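Local coordinates for protein aminotransferase (Streptomyces pactum, PDB 4ZM4) that is of unknown function but belongs to the class-III aminotransferase family and holds pyridoxal-5'-phosphate, at residues 347-359 and 434-446. The protein carries 1 engineered substitution. Sequence-based numbering, arbitrary orientation.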
# COMPACT_ATOMS: atom_id res chain seq x y z
N ASP B 347 4.12 -11.51 -34.04
CA ASP B 347 4.41 -11.72 -35.47
C ASP B 347 4.70 -10.39 -36.19
O ASP B 347 5.67 -10.27 -36.95
CB ASP B 347 3.27 -12.47 -36.19
CG ASP B 347 3.03 -13.89 -35.64
OD1 ASP B 347 3.95 -14.49 -35.03
OD2 ASP B 347 1.91 -14.42 -35.84
N THR B 348 3.88 -9.39 -35.90
CA THR B 348 4.01 -8.06 -36.52
C THR B 348 5.33 -7.39 -36.20
O THR B 348 6.02 -6.91 -37.09
CB THR B 348 2.89 -7.14 -36.02
OG1 THR B 348 1.63 -7.73 -36.36
CG2 THR B 348 2.99 -5.78 -36.67
N VAL B 349 5.71 -7.41 -34.92
CA VAL B 349 6.96 -6.79 -34.48
C VAL B 349 8.17 -7.54 -35.02
O VAL B 349 9.11 -6.90 -35.46
CB VAL B 349 6.99 -6.67 -32.95
CG1 VAL B 349 8.35 -6.23 -32.46
CG2 VAL B 349 5.92 -5.68 -32.50
N ARG B 350 8.13 -8.87 -35.04
CA ARG B 350 9.19 -9.66 -35.73
C ARG B 350 9.40 -9.28 -37.21
O ARG B 350 10.53 -9.10 -37.66
CB ARG B 350 8.91 -11.17 -35.65
CG ARG B 350 9.43 -11.82 -34.38
CD ARG B 350 9.40 -13.36 -34.41
NE ARG B 350 9.26 -13.89 -33.05
CZ ARG B 350 10.23 -13.91 -32.13
NH1 ARG B 350 11.46 -13.49 -32.40
NH2 ARG B 350 9.97 -14.37 -30.91
N GLU B 351 8.31 -9.14 -37.96
CA GLU B 351 8.40 -8.76 -39.37
C GLU B 351 9.05 -7.38 -39.47
O GLU B 351 9.96 -7.17 -40.27
CB GLU B 351 7.01 -8.79 -40.03
CG GLU B 351 6.98 -8.53 -41.52
CD GLU B 351 5.55 -8.29 -42.06
OE1 GLU B 351 4.59 -8.90 -41.53
OE2 GLU B 351 5.39 -7.48 -43.02
N VAL B 352 8.58 -6.42 -38.68
CA VAL B 352 9.07 -5.04 -38.80
C VAL B 352 10.58 -4.98 -38.55
O VAL B 352 11.28 -4.28 -39.25
CB VAL B 352 8.29 -4.08 -37.88
CG1 VAL B 352 8.97 -2.71 -37.80
CG2 VAL B 352 6.86 -3.93 -38.39
N PHE B 353 11.06 -5.70 -37.55
CA PHE B 353 12.50 -5.74 -37.26
C PHE B 353 13.28 -6.52 -38.34
O PHE B 353 14.41 -6.16 -38.67
CB PHE B 353 12.78 -6.30 -35.85
CG PHE B 353 12.57 -5.31 -34.75
CD1 PHE B 353 11.29 -5.01 -34.28
CD2 PHE B 353 13.63 -4.67 -34.16
CE1 PHE B 353 11.09 -4.10 -33.26
CE2 PHE B 353 13.44 -3.76 -33.14
CZ PHE B 353 12.16 -3.47 -32.69
N ALA B 354 12.70 -7.61 -38.83
CA ALA B 354 13.33 -8.43 -39.87
C ALA B 354 13.50 -7.61 -41.14
O ALA B 354 14.59 -7.58 -41.72
CB ALA B 354 12.53 -9.71 -40.15
N THR B 355 12.43 -6.98 -41.58
CA THR B 355 12.46 -6.14 -42.78
C THR B 355 13.52 -5.04 -42.70
O THR B 355 14.16 -4.70 -43.69
CB THR B 355 11.06 -5.52 -43.02
OG1 THR B 355 10.10 -6.57 -43.17
CG2 THR B 355 11.05 -4.66 -44.27
N GLU B 356 13.70 -4.49 -41.51
CA GLU B 356 14.74 -3.48 -41.26
C GLU B 356 16.10 -4.09 -40.99
O GLU B 356 17.08 -3.36 -40.85
CB GLU B 356 14.32 -2.58 -40.08
CG GLU B 356 13.04 -1.80 -40.39
CD GLU B 356 13.14 -0.98 -41.66
OE1 GLU B 356 14.18 -0.29 -41.83
OE2 GLU B 356 12.19 -1.03 -42.46
N LYS B 357 16.18 -5.40 -40.88
CA LYS B 357 17.43 -6.10 -40.58
C LYS B 357 18.05 -5.65 -39.24
O LYS B 357 19.27 -5.52 -39.12
CB LYS B 357 18.42 -5.96 -41.74
CG LYS B 357 17.81 -6.33 -43.09
CD LYS B 357 18.84 -6.42 -44.20
CE LYS B 357 18.18 -6.66 -45.56
NZ LYS B 357 19.16 -7.08 -46.60
N ARG B 358 17.19 -5.44 -38.24
CA ARG B 358 17.61 -5.18 -36.87
C ARG B 358 17.41 -6.45 -36.06
O ARG B 358 16.27 -6.89 -35.93
CB ARG B 358 16.75 -4.07 -36.25
CG ARG B 358 16.91 -2.73 -36.92
CD ARG B 358 18.22 -2.09 -36.50
NE ARG B 358 18.34 -0.72 -37.00
CZ ARG B 358 19.38 0.05 -36.74
NH1 ARG B 358 20.38 -0.38 -35.98
NH2 ARG B 358 19.43 1.26 -37.24
N PRO B 359 18.49 -7.03 -35.51
CA PRO B 359 18.24 -8.16 -34.64
C PRO B 359 17.48 -7.75 -33.37
O PRO B 359 17.69 -6.67 -32.81
CB PRO B 359 19.64 -8.69 -34.33
CG PRO B 359 20.59 -7.58 -34.65
CD PRO B 359 19.92 -6.77 -35.72
N LYS B 434 -1.17 -0.04 -36.54
CA LYS B 434 -0.59 1.30 -36.29
C LYS B 434 0.73 1.21 -35.55
O LYS B 434 1.65 1.97 -35.82
CB LYS B 434 -1.53 2.19 -35.51
CG LYS B 434 -2.75 2.65 -36.28
CD LYS B 434 -3.47 3.79 -35.57
CE LYS B 434 -4.79 4.12 -36.25
NZ LYS B 434 -5.44 5.32 -35.64
N VAL B 435 0.82 0.31 -34.58
CA VAL B 435 2.06 0.18 -33.82
C VAL B 435 3.21 -0.21 -34.76
O VAL B 435 4.30 0.35 -34.69
CB VAL B 435 1.92 -0.83 -32.67
CG1 VAL B 435 3.27 -1.22 -32.10
CG2 VAL B 435 1.00 -0.24 -31.58
N ALA B 436 2.92 -1.16 -35.65
CA ALA B 436 3.89 -1.61 -36.66
C ALA B 436 4.47 -0.44 -37.46
O ALA B 436 5.68 -0.28 -37.55
CB ALA B 436 3.21 -2.60 -37.60
N GLY B 437 3.58 0.37 -38.03
CA GLY B 437 3.96 1.55 -38.76
C GLY B 437 4.83 2.45 -37.93
O GLY B 437 5.89 2.90 -38.39
N ALA B 438 4.42 2.71 -36.68
CA ALA B 438 5.17 3.59 -35.79
C ALA B 438 6.57 3.03 -35.49
O ALA B 438 7.52 3.78 -35.42
CB ALA B 438 4.39 3.86 -34.51
N LEU B 439 6.69 1.71 -35.31
CA LEU B 439 7.98 1.09 -35.01
C LEU B 439 8.89 1.08 -36.22
O LEU B 439 10.11 1.25 -36.09
CB LEU B 439 7.81 -0.34 -34.44
CG LEU B 439 7.25 -0.38 -33.00
CD1 LEU B 439 6.83 -1.80 -32.62
CD2 LEU B 439 8.27 0.14 -32.00
N GLN B 440 8.31 0.82 -37.39
CA GLN B 440 9.01 0.90 -38.69
C GLN B 440 9.64 2.30 -38.88
O GLN B 440 10.84 2.43 -39.10
CB GLN B 440 8.02 0.57 -39.82
CG GLN B 440 8.11 1.39 -41.09
CD GLN B 440 9.18 0.90 -42.02
OE1 GLN B 440 9.41 -0.30 -42.13
NE2 GLN B 440 9.83 1.83 -42.72
N ARG B 441 8.82 3.33 -38.73
CA ARG B 441 9.28 4.71 -38.87
C ARG B 441 10.39 5.05 -37.85
O ARG B 441 11.38 5.68 -38.20
CB ARG B 441 8.10 5.68 -38.76
CG ARG B 441 7.59 6.17 -40.12
CD ARG B 441 6.08 6.34 -40.25
NE ARG B 441 5.44 6.72 -39.00
CZ ARG B 441 4.26 6.26 -38.58
NH1 ARG B 441 3.56 5.38 -39.30
NH2 ARG B 441 3.77 6.67 -37.41
N SER B 442 10.25 4.56 -36.62
CA SER B 442 11.23 4.83 -35.59
C SER B 442 12.56 4.12 -35.88
O SER B 442 13.64 4.67 -35.60
CB SER B 442 10.69 4.41 -34.21
OG SER B 442 9.43 5.02 -33.98
N LEU B 443 12.52 2.91 -36.41
CA LEU B 443 13.76 2.18 -36.69
C LEU B 443 14.54 2.87 -37.81
O LEU B 443 15.75 2.90 -37.78
CB LEU B 443 13.50 0.71 -37.05
CG LEU B 443 13.07 -0.24 -35.94
CD1 LEU B 443 12.55 -1.54 -36.54
CD2 LEU B 443 14.18 -0.51 -34.94
N VAL B 444 13.82 3.41 -38.78
CA VAL B 444 14.47 4.08 -39.91
C VAL B 444 15.24 5.31 -39.42
O VAL B 444 16.29 5.65 -39.98
CB VAL B 444 13.46 4.39 -41.05
CG1 VAL B 444 14.12 5.15 -42.19
CG2 VAL B 444 12.86 3.09 -41.60
N GLY B 445 14.77 5.94 -38.34
CA GLY B 445 15.47 7.07 -37.71
C GLY B 445 16.63 6.70 -36.78
O GLY B 445 17.28 7.57 -36.20
N LEU B 446 16.86 5.41 -36.60
CA LEU B 446 17.83 4.92 -35.62
C LEU B 446 19.25 5.01 -36.19
O LEU B 446 20.20 5.01 -35.43
CB LEU B 446 17.50 3.48 -35.22
CG LEU B 446 17.97 2.92 -33.88
CD1 LEU B 446 17.41 3.70 -32.70
CD2 LEU B 446 17.57 1.46 -33.74
O HOH W 1 16.89 0.86 -38.64
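Val352 enters helix 434-444 as a knob into the hole formed by Ala436, Leu439, Gln440 and Leu443. Its CG1, anti to the backbone N (chi1 169°), lies 3.6 Å from Gln440 N, while CG2 leans toward Ala436; a short beta-branched residue fills the hole without pushing the backbones apart. Thr348 CG2 approaches Ala436 CB tightly, perhaps too closely in the model, while Thr348 OG1 is hydrogen-bonded to Tyr344 O, one turn earlier in its own helix. On the buried side, Leu443 sets CD1 squarely over one face of the Phe353 ring, 4.0 Å from its centroid, a CH-pi contact; its other methyl, CD2, touches Phe353 CE2 and Arg358 CG. The Glu356 chain, bent at chi2, lays CG against Leu443 CD1 at 3.9 Å.

Lys357, with positive phi, forms a Schellman motif ending helix 334-355, Arg358 N bonding back to Phe353 O. The Arg358 guanidinium has one face covered by Leu446 CD2, 3.8 Å above the plane. Arg358 NE donates to a water 2.7 Å away, which in turn donates to Leu443 O.

Strand 368-373 and helix 396-408 cover the buried side. The near-parallel helices, crossing at -25°, pack side by side in the alpha/beta C-terminal region of a fold-type I PLP-dependent enzyme.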